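Local coordinates for protein ATP-dependent protease (Xanthomonas campestris pv. campestris, PDB 7CAY) that probably binds protein substrates, being a homologue of the N-terminal substrate-recognition domain of the ATP-dependent Lon protease, at residues H14-L18 / E169-L173; L161-L167 / L188-P193. Residue numbers count along the deposited sequence, not the author numbering.

Contact 1. Residues H14-L18 / E169-L173; sequences HSVLL and EGQRL
The loop His14-Leu18 leaves strand 6-13 and runs largely extended from Ser15 onward (phi/psi -158/139 there, -72/150 at Val16), passing beside the first turn of helix 169-177. The CA atoms of Ser15 and Glu169 lie 6.0 Å apart, those of Val16 and Leu173 6.3 Å. Glu169 opens the helical segment and points its CA-to-CB bond toward the loop. With chi1 and chi2 both m, its side chain bends so that OE2 accepts a hydrogen bond from Val16 N (2.8 Å, N-H...acceptor angle 149°); a carboxylate suits this place because the loop amide needs an acceptor that the extended backbone does not supply. Glu169 OE2 also lies 3.1 Å from Ser15 CA and 3.4 Å from Ser15 CB. This pairing joins two parts of the Lon substrate-binding domain, the beta-rich part that begins with strand 6-13 and the C-terminal helical bundle. At Arg172 (chi1 m, chi2 and chi3 t) the aliphatic base packs on Val16, its CB 3.6 Å from Val16 CG2, while the guanidinium reaches on to the carbonyl O of Glu163, and Leu18 CD1 stays 4.4 Å from Arg172 NH1. Leu173, whose N bonds back to Glu169 O at 2.9 Å, puts its CB 4.0 Å from Val16 CG1; the short, branched valine (chi1 m) can thus touch two successive helix residues, and both Val16 and Leu173 also pack on Leu50 of strand 47-51.

Contact 2. Residues L161-L167 / L188-P193; sequences LAELLPL and LLAWMP
Leu188, Leu167 and Leu165 bury the most surface where the end of helix 154-164 and the loop after it face helix 181-190 at Leu188 and the C-terminal tail. The CA pairs Ala162-Leu188, Leu165-Met192 and Leu167-Trp191 are 7.2, 7.4 and 7.3 Å apart, and no hydrogen bond crosses. Leu188 (chi1 t, chi2 p) points toward the other segment and spreads its methyls: CD2 is 3.7 Å from Leu161 CB, while CD1 is 3.7 Å from Leu167 CD1 and 4.3 Å from Ala162 CB. Alanine, with its small side chain, lets the leucine come close to the helix backbone. Leu165 leaves helical geometry (phi/psi -72/144), although its N still bonds to Leu161 O at 2.8 Å. Leu165 CD1 meets Met192 CE at 3.7 Å and Leu165 CD2 meets Pro193 CD, also at 3.7 Å; the flexible methionine curls its end inward, CE lying 4.3 Å from Leu161 CD1. Pro166 then centres an inverse gamma turn, closed by Leu167 N to Leu165 O (2.7 Å), which puts a kink in the chain, and Leu167 (chi1 m, chi2 t) has its CA-to-CB bond toward the tail, with Leu167 CD2 3.8 Å from Trp191 CB. Apolar side chains, leucines above all, fitted together without polar links, make up a small core typical of a helical bundle, here the C-terminal one of the Lon substrate-binding domain.

Overall arrangement
Contact 2 is a buried contact within the C-terminal helices, whereas contact 1 lies at the surface, although nearer the centre of the chain, where a loop of the beta-rich part meets those helices. Their chemistry follows: contact 2 relies on apolar side chains alone, while contact 1 adds a charged acceptor and an arginine to a small apolar patch. Helix 169-177 comes between helices 154-164 and 181-190 in the chain, and Arg172 links the two contacts, with probable hydrogen bonds from NH1 to Glu163 O (3.1 Å) and from NE to Leu167 O (3.3 Å). Leu18 touching Ala162 brings the loop 14-18 onto helix 154-164, and Trp191 touching Leu175 brings the C-terminal segment onto helix 169-177.

Contact 1. Residues H14-L18 / E169-L173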
# COMPACT_ATOMS: atom_id res chain seq x y z
N HIS A 14 -6.80 3.92 -7.78
CA HIS A 14 -8.01 4.46 -7.17
C HIS A 14 -8.32 3.81 -5.83
O HIS A 14 -9.46 3.90 -5.35
CB HIS A 14 -9.19 4.29 -8.12
CG HIS A 14 -9.13 5.19 -9.31
ND1 HIS A 14 -9.58 6.49 -9.29
CD2 HIS A 14 -8.67 4.98 -10.57
CE1 HIS A 14 -9.40 7.04 -10.48
NE2 HIS A 14 -8.85 6.14 -11.27
N SER A 15 -7.34 3.16 -5.21
CA SER A 15 -7.50 2.52 -3.92
C SER A 15 -6.12 2.38 -3.29
O SER A 15 -5.15 2.06 -3.98
CB SER A 15 -8.16 1.15 -4.06
OG SER A 15 -7.42 0.33 -4.94
N VAL A 16 -6.04 2.63 -1.99
CA VAL A 16 -4.75 2.52 -1.32
C VAL A 16 -4.36 1.05 -1.21
O VAL A 16 -5.22 0.15 -1.15
CB VAL A 16 -4.78 3.19 0.07
CG1 VAL A 16 -5.61 4.46 0.02
CG2 VAL A 16 -5.29 2.24 1.14
N LEU A 17 -3.06 0.79 -1.20
CA LEU A 17 -2.52 -0.54 -0.99
C LEU A 17 -2.00 -0.63 0.44
O LEU A 17 -1.06 0.08 0.81
CB LEU A 17 -1.40 -0.84 -1.99
CG LEU A 17 -0.75 -2.22 -1.81
CD1 LEU A 17 -1.80 -3.32 -1.93
CD2 LEU A 17 0.36 -2.42 -2.83
N LEU A 18 -2.62 -1.48 1.24
CA LEU A 18 -2.17 -1.63 2.61
C LEU A 18 -0.94 -2.54 2.66
O LEU A 18 -0.76 -3.40 1.80
CB LEU A 18 -3.29 -2.21 3.47
CG LEU A 18 -4.62 -1.47 3.40
CD1 LEU A 18 -5.67 -2.17 4.25
CD2 LEU A 18 -4.46 -0.02 3.83
N GLU A 169 -12.11 4.44 1.03
CA GLU A 169 -10.72 4.66 0.62
C GLU A 169 -10.09 5.80 1.40
O GLU A 169 -8.87 5.79 1.64
CB GLU A 169 -10.65 4.93 -0.88
CG GLU A 169 -10.73 3.68 -1.73
CD GLU A 169 -9.97 2.52 -1.11
OE1 GLU A 169 -10.62 1.56 -0.65
OE2 GLU A 169 -8.72 2.59 -1.06
N GLY A 170 -10.89 6.79 1.81
CA GLY A 170 -10.36 7.82 2.69
C GLY A 170 -9.96 7.28 4.04
O GLY A 170 -8.89 7.61 4.56
N GLN A 171 -10.81 6.43 4.63
CA GLN A 171 -10.48 5.83 5.92
C GLN A 171 -9.23 4.96 5.83
O GLN A 171 -8.39 4.95 6.74
CB GLN A 171 -11.66 5.02 6.44
CG GLN A 171 -12.89 5.86 6.76
CD GLN A 171 -14.11 5.02 7.08
OE1 GLN A 171 -14.09 3.80 6.93
NE2 GLN A 171 -15.18 5.67 7.52
N ARG A 172 -9.09 4.22 4.73
CA ARG A 172 -7.89 3.41 4.55
C ARG A 172 -6.66 4.27 4.33
O ARG A 172 -5.55 3.89 4.72
CB ARG A 172 -8.09 2.43 3.39
CG ARG A 172 -9.39 1.67 3.48
CD ARG A 172 -9.36 0.37 2.70
NE ARG A 172 -10.60 -0.38 2.88
CZ ARG A 172 -10.72 -1.69 2.74
NH1 ARG A 172 -9.66 -2.43 2.43
NH2 ARG A 172 -11.90 -2.28 2.93
N LEU A 173 -6.83 5.45 3.72
CA LEU A 173 -5.72 6.37 3.55
C LEU A 173 -5.29 6.97 4.89
O LEU A 173 -4.09 7.17 5.13
CB LEU A 173 -6.11 7.48 2.57
CG LEU A 173 -5.10 8.61 2.35
CD1 LEU A 173 -3.84 8.10 1.67
CD2 LEU A 173 -5.74 9.73 1.54

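Contact 2. Residues L161-L167 / L188-P193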
# COMPACT_ATOMS: atom_id res chain seq x y z
N LEU A 161 -7.51 -6.12 9.52
CA LEU A 161 -8.88 -5.65 9.69
C LEU A 161 -9.20 -4.53 8.72
O LEU A 161 -10.30 -4.48 8.15
CB LEU A 161 -9.11 -5.20 11.13
CG LEU A 161 -9.43 -6.27 12.16
CD1 LEU A 161 -9.74 -5.63 13.50
CD2 LEU A 161 -10.61 -7.11 11.69
N ALA A 162 -8.25 -3.61 8.52
CA ALA A 162 -8.44 -2.53 7.56
C ALA A 162 -8.73 -3.05 6.16
O ALA A 162 -9.51 -2.45 5.42
CB ALA A 162 -7.21 -1.63 7.54
N GLU A 163 -8.13 -4.18 5.80
CA GLU A 163 -8.35 -4.76 4.47
C GLU A 163 -9.72 -5.43 4.38
O GLU A 163 -10.42 -5.26 3.38
CB GLU A 163 -7.24 -5.75 4.15
CG GLU A 163 -7.26 -6.30 2.74
CD GLU A 163 -6.15 -7.30 2.49
OE1 GLU A 163 -5.26 -7.43 3.36
OE2 GLU A 163 -6.17 -7.95 1.42
N LEU A 164 -10.11 -6.19 5.40
CA LEU A 164 -11.34 -6.97 5.33
C LEU A 164 -12.58 -6.12 5.58
O LEU A 164 -13.61 -6.32 4.91
CB LEU A 164 -11.28 -8.13 6.32
CG LEU A 164 -10.90 -9.51 5.78
CD1 LEU A 164 -9.68 -9.43 4.87
CD2 LEU A 164 -10.64 -10.47 6.93
N LEU A 165 -12.52 -5.19 6.52
CA LEU A 165 -13.69 -4.40 6.88
C LEU A 165 -14.02 -3.40 5.77
O LEU A 165 -13.13 -2.83 5.14
CB LEU A 165 -13.45 -3.67 8.19
CG LEU A 165 -13.64 -4.53 9.45
CD1 LEU A 165 -12.84 -3.97 10.61
CD2 LEU A 165 -15.12 -4.62 9.80
N PRO A 166 -15.32 -3.15 5.53
CA PRO A 166 -15.74 -2.29 4.40
C PRO A 166 -15.50 -0.81 4.69
O PRO A 166 -16.42 -0.03 4.92
CB PRO A 166 -17.23 -2.62 4.28
CG PRO A 166 -17.65 -2.98 5.67
CD PRO A 166 -16.47 -3.67 6.30
N LEU A 167 -14.23 -0.43 4.67
CA LEU A 167 -13.83 0.93 4.93
C LEU A 167 -13.76 1.73 3.64
O LEU A 167 -13.48 1.20 2.56
CB LEU A 167 -12.47 0.97 5.62
CG LEU A 167 -12.30 0.19 6.93
CD1 LEU A 167 -10.84 0.24 7.37
CD2 LEU A 167 -13.21 0.73 8.01
N LEU A 188 -9.22 2.73 13.88
CA LEU A 188 -9.86 1.59 13.23
C LEU A 188 -11.03 1.08 14.05
O LEU A 188 -11.98 0.51 13.51
CB LEU A 188 -8.84 0.48 12.99
CG LEU A 188 -9.28 -0.77 12.22
CD1 LEU A 188 -9.73 -0.41 10.82
CD2 LEU A 188 -8.15 -1.79 12.19
N LEU A 189 -10.97 1.29 15.37
CA LEU A 189 -12.08 0.91 16.24
C LEU A 189 -13.28 1.82 16.05
O LEU A 189 -14.43 1.37 16.17
CB LEU A 189 -11.61 0.93 17.70
CG LEU A 189 -12.65 0.65 18.79
CD1 LEU A 189 -13.31 -0.70 18.56
CD2 LEU A 189 -12.01 0.71 20.17
N ALA A 190 -13.05 3.10 15.75
CA ALA A 190 -14.16 4.02 15.54
C ALA A 190 -14.89 3.72 14.23
O ALA A 190 -16.12 3.76 14.17
CB ALA A 190 -13.66 5.46 15.55
N TRP A 191 -14.14 3.42 13.17
CA TRP A 191 -14.72 3.16 11.86
C TRP A 191 -15.35 1.77 11.75
O TRP A 191 -15.93 1.46 10.71
CB TRP A 191 -13.65 3.32 10.78
CG TRP A 191 -13.12 4.70 10.71
CD1 TRP A 191 -13.78 5.85 11.04
CD2 TRP A 191 -11.80 5.10 10.32
NE1 TRP A 191 -12.96 6.94 10.85
CE2 TRP A 191 -11.74 6.50 10.41
CE3 TRP A 191 -10.67 4.40 9.88
CZ2 TRP A 191 -10.59 7.22 10.09
CZ3 TRP A 191 -9.54 5.11 9.57
CH2 TRP A 191 -9.51 6.51 9.68
N MET A 192 -15.24 0.96 12.79
CA MET A 192 -15.84 -0.37 12.76
C MET A 192 -17.35 -0.24 12.73
O MET A 192 -17.92 0.55 13.49
CB MET A 192 -15.39 -1.17 13.97
CG MET A 192 -15.59 -2.66 13.85
SD MET A 192 -14.30 -3.55 14.73
CE MET A 192 -12.84 -2.74 14.07
N PRO A 193 -18.05 -0.99 11.86
CA PRO A 193 -19.51 -0.92 11.78
C PRO A 193 -20.18 -1.34 13.08
O PRO A 193 -21.14 -0.71 13.53
CB PRO A 193 -19.85 -1.90 10.65
CG PRO A 193 -18.67 -2.82 10.57
CD PRO A 193 -17.49 -1.95 10.90
OXT PRO A 193 -19.78 -2.31 13.72